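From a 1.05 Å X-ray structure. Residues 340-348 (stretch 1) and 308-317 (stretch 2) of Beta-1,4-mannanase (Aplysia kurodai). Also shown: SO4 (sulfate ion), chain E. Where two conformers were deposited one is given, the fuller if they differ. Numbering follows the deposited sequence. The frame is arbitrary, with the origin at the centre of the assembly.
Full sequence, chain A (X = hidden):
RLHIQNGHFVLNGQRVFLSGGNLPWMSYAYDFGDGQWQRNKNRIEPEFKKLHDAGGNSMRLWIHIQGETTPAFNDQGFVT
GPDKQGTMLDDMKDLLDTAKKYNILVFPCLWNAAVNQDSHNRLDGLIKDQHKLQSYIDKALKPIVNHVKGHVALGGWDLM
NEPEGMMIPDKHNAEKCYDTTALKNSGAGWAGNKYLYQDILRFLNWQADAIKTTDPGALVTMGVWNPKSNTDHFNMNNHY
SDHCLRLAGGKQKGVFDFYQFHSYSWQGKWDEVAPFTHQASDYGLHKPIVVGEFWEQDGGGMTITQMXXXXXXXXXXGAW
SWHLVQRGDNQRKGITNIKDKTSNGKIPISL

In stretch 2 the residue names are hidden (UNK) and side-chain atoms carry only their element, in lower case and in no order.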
# COMPACT_ATOMS: atom_id res chain seq x y z
N ASP A 340 22.81 7.09 -2.49
CA ASP A 340 23.92 7.27 -1.57
C ASP A 340 23.65 8.34 -0.50
O ASP A 340 24.55 8.68 0.26
CB ASP A 340 25.21 7.60 -2.34
CG ASP A 340 25.09 8.87 -3.18
OD1 ASP A 340 23.96 9.41 -3.31
OD2 ASP A 340 26.12 9.32 -3.72
N LYS A 341 22.42 8.85 -0.43
CA LYS A 341 22.08 9.83 0.60
C LYS A 341 21.90 9.15 1.95
O LYS A 341 21.38 8.03 2.02
CB LYS A 341 20.81 10.59 0.23
CG LYS A 341 20.93 11.35 -1.06
CD LYS A 341 19.76 12.28 -1.35
CE LYS A 341 19.75 13.51 -0.45
NZ LYS A 341 20.94 14.36 -0.68
N THR A 342 22.30 9.82 3.01
CA THR A 342 22.27 9.19 4.33
C THR A 342 21.61 10.03 5.43
O THR A 342 21.28 9.49 6.48
CB THR A 342 23.68 8.76 4.78
OG1 THR A 342 24.55 9.89 4.74
CG2 THR A 342 24.23 7.65 3.88
N SER A 343 21.38 11.32 5.19
CA SER A 343 20.90 12.21 6.25
C SER A 343 19.47 11.95 6.72
O SER A 343 19.10 12.33 7.83
CB SER A 343 21.04 13.67 5.83
OG SER A 343 20.14 14.00 4.78
N ASN A 344 18.66 11.32 5.87
CA ASN A 344 17.30 10.94 6.23
C ASN A 344 17.13 9.45 6.01
O ASN A 344 16.15 9.00 5.43
CB ASN A 344 16.28 11.73 5.40
CG ASN A 344 14.83 11.44 5.79
OD1 ASN A 344 14.54 11.01 6.92
ND2 ASN A 344 13.92 11.67 4.86
N GLY A 345 18.10 8.69 6.51
CA GLY A 345 18.10 7.24 6.38
C GLY A 345 18.97 6.73 5.24
O GLY A 345 19.04 7.34 4.18
N LYS A 346 19.61 5.60 5.48
CA LYS A 346 20.43 4.95 4.47
C LYS A 346 19.55 4.08 3.57
O LYS A 346 18.54 3.54 4.00
CB LYS A 346 21.48 4.10 5.18
CG LYS A 346 22.40 3.30 4.29
CD LYS A 346 23.27 2.37 5.13
CE LYS A 346 24.18 1.54 4.26
NZ LYS A 346 25.05 0.67 5.10
N ILE A 347 19.96 3.95 2.31
CA ILE A 347 19.17 3.22 1.33
C ILE A 347 19.66 1.78 1.06
O ILE A 347 18.85 0.86 1.09
CB ILE A 347 18.94 4.06 0.05
CG1 ILE A 347 18.00 5.23 0.37
CG2 ILE A 347 18.39 3.19 -1.07
CD1 ILE A 347 17.92 6.29 -0.70
N PRO A 348 20.97 1.57 0.83
CA PRO A 348 21.40 0.19 0.57
C PRO A 348 21.12 -0.73 1.75
O PRO A 348 21.34 -0.35 2.90
CB PRO A 348 22.91 0.33 0.35
CG PRO A 348 23.08 1.72 -0.15
CD PRO A 348 22.07 2.53 0.60
N UNK A 308 12.23 12.46 -6.48
CA UNK A 308 12.85 11.58 -5.49
C UNK A 308 13.64 12.38 -4.45
O UNK A 308 13.55 12.11 -3.25
c UNK A 308 11.67 6.96 -7.31
c UNK A 308 12.52 9.13 -7.84
c UNK A 308 13.02 9.28 -6.55
c UNK A 308 11.85 7.98 -8.21
c UNK A 308 12.82 8.24 -5.65
c UNK A 308 13.75 10.53 -6.15
c UNK A 308 12.15 7.09 -6.02
N UNK A 309 14.39 13.38 -4.90
CA UNK A 309 15.13 14.24 -3.98
C UNK A 309 14.19 15.01 -3.07
O UNK A 309 14.45 15.15 -1.87
c UNK A 309 17.36 14.51 -5.13
n UNK A 309 17.37 13.88 -6.29
o UNK A 309 18.33 14.53 -4.39
c UNK A 309 16.07 15.18 -4.73
N UNK A 310 13.10 15.52 -3.63
CA UNK A 310 12.15 16.29 -2.84
C UNK A 310 11.63 15.44 -1.67
O UNK A 310 11.61 15.88 -0.52
o UNK A 310 7.82 20.30 -0.55
c UNK A 310 10.10 17.73 -2.89
c UNK A 310 10.27 19.11 -2.95
c UNK A 310 9.15 17.23 -2.00
c UNK A 310 8.57 19.44 -1.32
c UNK A 310 8.40 18.07 -1.23
c UNK A 310 10.97 16.80 -3.68
c UNK A 310 9.50 19.96 -2.19
N UNK A 311 11.20 14.22 -1.97
CA UNK A 311 10.66 13.37 -0.93
C UNK A 311 11.71 13.12 0.15
O UNK A 311 11.44 13.27 1.35
c UNK A 311 9.03 12.26 -2.50
c UNK A 311 10.14 12.03 -1.50
c UNK A 311 9.66 11.14 -0.39
N UNK A 312 12.93 12.79 -0.28
CA UNK A 312 14.00 12.50 0.66
C UNK A 312 14.31 13.70 1.56
O UNK A 312 14.59 13.53 2.75
c UNK A 312 16.37 10.12 1.05
o UNK A 312 19.11 9.90 3.44
c UNK A 312 16.32 11.49 0.81
c UNK A 312 18.15 11.79 2.33
c UNK A 312 17.22 12.31 1.47
c UNK A 312 17.30 9.59 1.92
c UNK A 312 15.27 12.08 -0.11
c UNK A 312 18.19 10.43 2.56
N UNK A 313 14.26 14.90 0.98
CA UNK A 313 14.67 16.13 1.65
C UNK A 313 13.58 16.80 2.48
O UNK A 313 13.85 17.82 3.12
o UNK A 313 17.33 16.07 0.66
n UNK A 313 16.77 17.22 -1.19
c UNK A 313 15.19 17.15 0.63
c UNK A 313 16.52 16.76 0.03
N UNK A 314 12.36 16.25 2.48
CA UNK A 314 11.25 16.88 3.18
C UNK A 314 10.62 16.02 4.25
O UNK A 314 9.43 16.13 4.53
c UNK A 314 10.74 18.60 1.43
n UNK A 314 11.57 18.45 0.34
c UNK A 314 10.62 19.93 1.62
c UNK A 314 11.91 19.64 -0.12
c UNK A 314 10.22 17.44 2.19
n UNK A 314 11.34 20.56 0.64
N UNK A 315 11.43 15.17 4.88
CA UNK A 315 11.02 14.50 6.11
C UNK A 315 10.21 13.24 5.93
O UNK A 315 9.83 12.60 6.92
N UNK A 316 9.93 12.87 4.68
CA UNK A 316 9.18 11.66 4.41
C UNK A 316 10.06 10.44 4.64
O UNK A 316 11.28 10.54 4.70
c UNK A 316 8.11 13.99 2.05
c UNK A 316 8.60 11.69 3.00
c UNK A 316 5.54 13.96 3.05
c UNK A 316 7.67 12.88 2.76
c UNK A 316 7.27 15.08 1.83
c UNK A 316 5.99 15.05 2.34
c UNK A 316 6.38 12.88 3.26
o UNK A 316 5.14 16.12 2.14
N UNK A 317 9.42 9.28 4.74
CA UNK A 317 10.10 8.05 5.13
C UNK A 317 10.43 7.14 3.96
O UNK A 317 11.19 6.18 4.11
c UNK A 317 9.25 7.30 6.14
S SO4 E . 22.82 13.67 2.27
O1 SO4 E . 21.44 14.13 2.42
O2 SO4 E . 23.08 12.53 3.16
O3 SO4 E . 23.06 13.31 0.88
O4 SO4 E . 23.70 14.78 2.64
O HOH W 1 11.91 10.86 8.01

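Position 308 carries one carbon followed by a ring of six carbons with no heteroatom, and it stays clear of stretch 1; it is Phe-308, in a helix that begins earlier in the chain. At 309 there are two carbons, the second bearing one oxygen and one nitrogen, with the oxygen 4.0 Å from CD of Lys-341. A carboxamide this short identifies Asn-309. Position 310 has a carbon and a six-carbon ring bearing one oxygen, a phenol out of reach of stretch 1: Tyr-310. Position 311 has three carbons, one carrying the other two, the branched pattern of Val-311, and it too makes no contact.

Position 312 again shows a carbon, a six-carbon ring and one oxygen, but this phenol reaches into stretch 1, its oxygen 2.7 Å from O of Gly-345 and 2.9 Å from N of Asn-344. It is Tyr-312. Its CB leaves the backbone sideways, and the t rotamer (chi1 -168°) carries the ring to the loop.

Position 313 has two carbons, the second with one oxygen and one nitrogen; the oxygen lies 3.7 Å from CE of Lys-341. This is Asn-313. One carbon and a five-membered ring of three carbons and two nitrogens mark 314 as His-314, which turns from stretch 1 and donates from ND1 to O of Tyr-310 (2.7 Å). Position 315 has no side-chain atoms and a phi of 85°, which favours glycine: Gly-315. Position 316 holds a carbon and a six-carbon ring with one oxygen, its CB directed away from stretch 1, and is Tyr-316. The single carbon at 317, also directed away, gives Ala-317.

The contact, burying 398 Å² in all, centres on Tyr-312. CB of Lys-341 and CB of Asn-344 cover opposite faces of its ring, each 3.9 Å from the centroid, while the hydroxyl OH donates to O of Gly-345 and accepts from N of Asn-344, so the loop wraps both the ring and its polar tip. CD1 of Ile-347 adds an apolar contact 4.3 Å from CE1 of Tyr-312. Asn-344 then ties the loop to the backbone following the ring: its ND2 donates to O of Tyr-312 and to O of Tyr-316, both at 2.9 Å, and water 1 lies 2.9 Å from both its OD1 and O of Gly-315. Nearby, a sulfate, probably from the crystallisation liquor, accepts hydrogen bonds from NZ of Lys-341 (2.8 Å to O3) and OG of Ser-343 (2.7 Å to O1).

Stretch 2 (308-317) FNYVYNHGYA
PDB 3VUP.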